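Local coordinates for protein endo-beta-1,4-glucanase (Cryptopygus antarcticus, PDB 5H4U) that hydrolyses internal beta-1,4-glucosidic linkages in carboxymethylcellulose, lichenan and barley beta-glucan, breaking carboxymethylcellulose down mainly to cellobiose, cellotriose and cellotetraose, at residues S21-P33 with D138-C152. Numbering follows the deposited sequence.
Sequences SGVTTRYWDCCKP and DLMIPGGGVGIFNGC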
loop_
_atom_site.group_PDB
_atom_site.type_symbol
_atom_site.label_atom_id
_atom_site.label_comp_id
_atom_site.label_asym_id
_atom_site.label_seq_id
_atom_site.Cartn_x
_atom_site.Cartn_y
_atom_site.Cartn_z
ATOM N N SER A 21 -12.386 -14.188 2.842
ATOM C CA SER A 21 -12.991 -12.946 3.288
ATOM C C SER A 21 -11.982 -12.187 4.133
ATOM O O SER A 21 -11.111 -12.789 4.770
ATOM C CB SER A 21 -14.258 -13.235 4.085
ATOM O OG SER A 21 -15.264 -13.709 3.204
ATOM N N GLY A 22 -12.088 -10.863 4.148
ATOM C CA GLY A 22 -11.133 -10.135 4.956
ATOM C C GLY A 22 -11.606 -8.736 5.268
ATOM O O GLY A 22 -12.642 -8.268 4.783
ATOM N N VAL A 23 -10.799 -8.070 6.079
ATOM C CA VAL A 23 -11.032 -6.681 6.428
ATOM C C VAL A 23 -9.870 -5.843 5.901
ATOM O O VAL A 23 -8.781 -6.350 5.620
ATOM C CB VAL A 23 -11.180 -6.523 7.957
ATOM C CG1 VAL A 23 -12.349 -7.358 8.467
ATOM C CG2 VAL A 23 -9.904 -6.962 8.650
ATOM N N THR A 24 -10.117 -4.547 5.735
ATOM C CA THR A 24 -9.102 -3.641 5.208
ATOM C C THR A 24 -8.890 -2.486 6.180
ATOM O O THR A 24 -9.653 -2.295 7.127
ATOM C CB THR A 24 -9.464 -3.141 3.793
ATOM O OG1 THR A 24 -10.678 -2.377 3.820
ATOM C CG2 THR A 24 -9.602 -4.327 2.813
ATOM N N THR A 25 -7.805 -1.743 5.976
ATOM C CA THR A 25 -7.567 -0.476 6.655
ATOM C C THR A 25 -6.949 0.461 5.631
ATOM O O THR A 25 -6.742 0.080 4.481
ATOM C CB THR A 25 -6.658 -0.651 7.890
ATOM O OG1 THR A 25 -5.463 -1.343 7.517
ATOM C CG2 THR A 25 -7.357 -1.421 9.012
ATOM N N ARG A 26 -6.641 1.691 6.030
ATOM C CA ARG A 26 -5.922 2.599 5.144
ATOM C C ARG A 26 -4.698 3.167 5.848
ATOM O O ARG A 26 -4.741 3.473 7.041
ATOM C CB ARG A 26 -6.833 3.726 4.648
ATOM C CG ARG A 26 -7.492 4.508 5.710
ATOM C CD ARG A 26 -8.518 5.444 5.158
ATOM N NE ARG A 26 -9.001 6.325 6.208
ATOM C CZ ARG A 26 -10.013 6.035 7.018
ATOM N NH1 ARG A 26 -10.652 4.875 6.909
ATOM N NH2 ARG A 26 -10.359 6.896 7.966
ATOM N N TYR A 27 -3.615 3.356 5.105
ATOM C CA TYR A 27 -2.424 3.842 5.781
ATOM C C TYR A 27 -1.403 4.314 4.772
ATOM O O TYR A 27 -1.401 3.881 3.625
ATOM C CB TYR A 27 -1.810 2.753 6.675
ATOM C CG TYR A 27 -0.749 1.886 6.031
ATOM C CD1 TYR A 27 -1.098 0.828 5.200
ATOM C CD2 TYR A 27 0.608 2.091 6.300
ATOM C CE1 TYR A 27 -0.126 0.011 4.625
ATOM C CE2 TYR A 27 1.585 1.293 5.725
ATOM C CZ TYR A 27 1.213 0.253 4.890
ATOM O OH TYR A 27 2.188 -0.536 4.324
ATOM N N TRP A 28 -0.551 5.231 5.215
ATOM C CA TRP A 28 0.566 5.691 4.401
ATOM C C TRP A 28 1.593 6.280 5.370
ATOM O O TRP A 28 1.526 7.456 5.726
ATOM C CB TRP A 28 0.159 6.705 3.360
ATOM C CG TRP A 28 1.235 6.991 2.387
ATOM C CD1 TRP A 28 2.310 7.823 2.558
ATOM C CD2 TRP A 28 1.340 6.459 1.072
ATOM N NE1 TRP A 28 3.085 7.836 1.421
ATOM C CE2 TRP A 28 2.511 7.007 0.491
ATOM C CE3 TRP A 28 0.562 5.572 0.325
ATOM C CZ2 TRP A 28 2.920 6.687 -0.797
ATOM C CZ3 TRP A 28 0.969 5.254 -0.954
ATOM C CH2 TRP A 28 2.136 5.816 -1.507
ATOM N N ASP A 29 2.522 5.442 5.788
ATOM C CA ASP A 29 3.565 5.848 6.700
ATOM C C ASP A 29 4.859 6.184 5.976
ATOM O O ASP A 29 5.848 6.502 6.632
ATOM C CB ASP A 29 3.795 4.753 7.750
ATOM C CG ASP A 29 4.293 3.451 7.154
ATOM O OD1 ASP A 29 4.550 3.393 5.925
ATOM O OD2 ASP A 29 4.388 2.462 7.922
ATOM N N CYS A 30 4.885 6.096 4.647
ATOM C CA CYS A 30 6.033 6.461 3.835
ATOM C C CYS A 30 7.213 5.505 3.965
ATOM O O CYS A 30 8.259 5.760 3.351
ATOM C CB CYS A 30 6.535 7.876 4.165
ATOM S SG CYS A 30 5.395 9.233 3.824
ATOM N N CYS A 31 7.108 4.427 4.747
ATOM C CA CYS A 31 8.294 3.644 5.065
ATOM C C CYS A 31 8.665 2.706 3.923
ATOM O O CYS A 31 7.823 2.310 3.112
ATOM C CB CYS A 31 8.071 2.793 6.296
ATOM S SG CYS A 31 7.590 3.700 7.717
ATOM N N LYS A 32 9.921 2.286 3.912
ATOM C CA LYS A 32 10.319 1.292 2.932
ATOM C C LYS A 32 9.588 -0.008 3.244
ATOM O O LYS A 32 9.680 -0.509 4.369
ATOM C CB LYS A 32 11.833 1.094 2.960
ATOM C CG LYS A 32 12.316 -0.119 2.206
ATOM C CD LYS A 32 13.788 -0.430 2.474
ATOM C CE LYS A 32 14.158 -1.838 1.977
ATOM N NZ LYS A 32 14.995 -1.920 0.745
ATOM N N PRO A 33 8.823 -0.556 2.308
ATOM C CA PRO A 33 7.980 -1.712 2.619
ATOM C C PRO A 33 8.789 -2.998 2.741
ATOM O O PRO A 33 9.849 -3.165 2.128
ATOM C CB PRO A 33 7.017 -1.760 1.432
ATOM C CG PRO A 33 7.771 -1.134 0.318
ATOM C CD PRO A 33 8.697 -0.130 0.902
ATOM N N ASP A 138 -4.050 -3.742 4.491
ATOM C CA ASP A 138 -3.903 -2.322 4.810
ATOM C C ASP A 138 -3.592 -1.637 3.494
ATOM O O ASP A 138 -2.481 -1.743 2.985
ATOM C CB ASP A 138 -2.813 -2.076 5.854
ATOM C CG ASP A 138 -2.852 -3.088 7.008
ATOM O OD1 ASP A 138 -3.965 -3.422 7.493
ATOM O OD2 ASP A 138 -1.765 -3.543 7.456
ATOM N N LEU A 139 -4.595 -0.997 2.907
ATOM C CA LEU A 139 -4.409 -0.336 1.622
ATOM C C LEU A 139 -3.508 0.883 1.770
ATOM O O LEU A 139 -3.693 1.708 2.665
ATOM C CB LEU A 139 -5.763 0.064 1.012
ATOM C CG LEU A 139 -6.762 -1.003 0.526
ATOM C CD1 LEU A 139 -6.983 -2.114 1.516
ATOM C CD2 LEU A 139 -8.097 -0.387 0.175
ATOM N N MET A 140 -2.576 1.028 0.844
ATOM C CA MET A 140 -1.635 2.139 0.890
ATOM C C MET A 140 -2.278 3.353 0.221
ATOM O O MET A 140 -2.368 3.437 -1.003
ATOM C CB MET A 140 -0.324 1.727 0.231
ATOM C CG MET A 140 0.580 0.986 1.190
ATOM S SD MET A 140 2.069 0.222 0.489
ATOM C CE MET A 140 3.192 1.609 0.563
ATOM N N ILE A 141 -2.737 4.306 1.030
ATOM C CA ILE A 141 -3.420 5.497 0.541
ATOM C C ILE A 141 -2.801 6.746 1.158
ATOM O O ILE A 141 -2.853 6.920 2.376
ATOM C CB ILE A 141 -4.922 5.436 0.843
ATOM C CG1 ILE A 141 -5.462 4.072 0.397
ATOM C CG2 ILE A 141 -5.632 6.525 0.096
ATOM C CD1 ILE A 141 -6.800 3.716 0.942
ATOM N N PRO A 142 -2.217 7.648 0.370
ATOM C CA PRO A 142 -1.634 8.869 0.939
ATOM C C PRO A 142 -2.678 9.684 1.680
ATOM O O PRO A 142 -3.736 10.014 1.142
ATOM C CB PRO A 142 -1.113 9.611 -0.293
ATOM C CG PRO A 142 -0.944 8.575 -1.309
ATOM C CD PRO A 142 -2.011 7.576 -1.078
ATOM N N GLY A 143 -2.406 9.949 2.949
ATOM C CA GLY A 143 -3.321 10.703 3.757
ATOM C C GLY A 143 -4.220 9.862 4.626
ATOM O O GLY A 143 -5.002 10.430 5.393
ATOM N N GLY A 144 -4.189 8.531 4.479
ATOM C CA GLY A 144 -5.014 7.670 5.297
ATOM C C GLY A 144 -4.500 7.357 6.684
ATOM O O GLY A 144 -5.116 6.535 7.367
ATOM N N GLY A 145 -3.443 8.005 7.149
ATOM C CA GLY A 145 -2.883 7.733 8.470
ATOM C C GLY A 145 -1.568 6.967 8.426
ATOM O O GLY A 145 -1.370 6.073 7.594
ATOM N N VAL A 146 -0.661 7.307 9.341
ATOM C CA VAL A 146 0.641 6.633 9.381
ATOM C C VAL A 146 0.585 5.347 10.185
ATOM O O VAL A 146 1.276 4.376 9.874
ATOM C CB VAL A 146 1.713 7.586 9.933
ATOM C CG1 VAL A 146 2.041 8.654 8.922
ATOM C CG2 VAL A 146 1.232 8.211 11.220
ATOM N N GLY A 147 -0.187 5.297 11.249
ATOM C CA GLY A 147 -0.250 4.057 11.982
ATOM C C GLY A 147 0.901 3.931 12.964
ATOM O O GLY A 147 1.458 4.916 13.444
ATOM N N ILE A 148 1.293 2.682 13.215
ATOM C CA ILE A 148 2.371 2.391 14.158
ATOM C C ILE A 148 3.641 3.156 13.792
ATOM O O ILE A 148 4.291 3.754 14.658
ATOM C CB ILE A 148 2.600 0.867 14.230
ATOM C CG1 ILE A 148 1.473 0.213 15.028
ATOM C CG2 ILE A 148 3.952 0.519 14.844
ATOM C CD1 ILE A 148 1.432 -1.279 14.888
ATOM N N PHE A 149 3.998 3.181 12.512
ATOM C CA PHE A 149 5.216 3.826 12.044
ATOM C C PHE A 149 4.901 5.142 11.334
ATOM O O PHE A 149 3.754 5.445 11.019
ATOM C CB PHE A 149 6.003 2.897 11.106
ATOM C CG PHE A 149 6.266 1.521 11.673
ATOM C CD1 PHE A 149 7.379 1.278 12.462
ATOM C CD2 PHE A 149 5.411 0.472 11.399
ATOM C CE1 PHE A 149 7.622 0.004 12.970
ATOM C CE2 PHE A 149 5.646 -0.786 11.910
ATOM C CZ PHE A 149 6.743 -1.024 12.698
ATOM N N ASN A 150 5.958 5.935 11.098
ATOM C CA ASN A 150 5.840 7.223 10.407
ATOM C C ASN A 150 7.210 7.629 9.861
ATOM O O ASN A 150 8.019 8.190 10.597
ATOM C CB ASN A 150 5.297 8.306 11.326
ATOM C CG ASN A 150 5.226 9.689 10.634
ATOM O OD1 ASN A 150 5.271 9.799 9.402
ATOM N ND2 ASN A 150 5.103 10.739 11.429
ATOM N N GLY A 151 7.457 7.375 8.586
ATOM C CA GLY A 151 8.604 8.026 7.995
ATOM C C GLY A 151 8.246 9.233 7.155
ATOM O O GLY A 151 9.094 9.750 6.416
ATOM N N CYS A 152 7.016 9.730 7.319
ATOM C CA CYS A 152 6.540 10.825 6.488
ATOM C C CYS A 152 7.051 12.173 6.972
ATOM O O CYS A 152 7.173 13.109 6.173
ATOM C CB CYS A 152 5.010 10.830 6.439
ATOM S SG CYS A 152 4.268 9.450 5.512
HETATM O O HOH W 1 -0.884 8.862 5.271
HETATM O O HOH W 2 2.692 2.362 10.008
#
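The carbonyl oxygen of G145 accepts the W28 N-H in a hydrogen bond, N to O 2.7 Å, and a weaker, bent CA-H contact from Y27, tying the end of strand 21-27 to a glycine-rich loop. G143 and G145 have backbone angles that would jam a side chain against the preceding carbonyl, while a CB on G144 would press on CB of R26; glycine suits all three. Upstream the strands run parallel: L139 N to T25 O, Y27 N to L139 O and I141 N to Y27 O. This pairing belongs to the double-psi beta-barrel of glycosyl hydrolase family 45, and it places D138, the probable proton donor, with its OD1 2.6 Å from OG1 of T25 on the Y27 face. There CB of D138 meets CD1 of Y27, and CG of M140 lies 3.6 Å from Y27 CE1. With its CG anti to the backbone N (chi1 -170°), the W28 indole reaches P142, whose CG lies over its six-membered ring, 3.8 Å from the centroid; the sulfur of C152 sits at the edge of the five-membered ring. C30 SG and C152 SG, 2.0 Å apart, join the segments covalently. An alanine at W28 takes away the indole, which would probably leave P142 without its flat partner and open a gap beside this disulfide. D29, the probable nucleophile or catalytic base, is held by an Asx turn: C31 N meets its OD1 at 3.0 Å from above the carboxylate plane. D29 O accepts the N-H of G151 (N to O 2.7 Å), and a water accepting from F149 N-H lies 2.7 Å from D29 OD2.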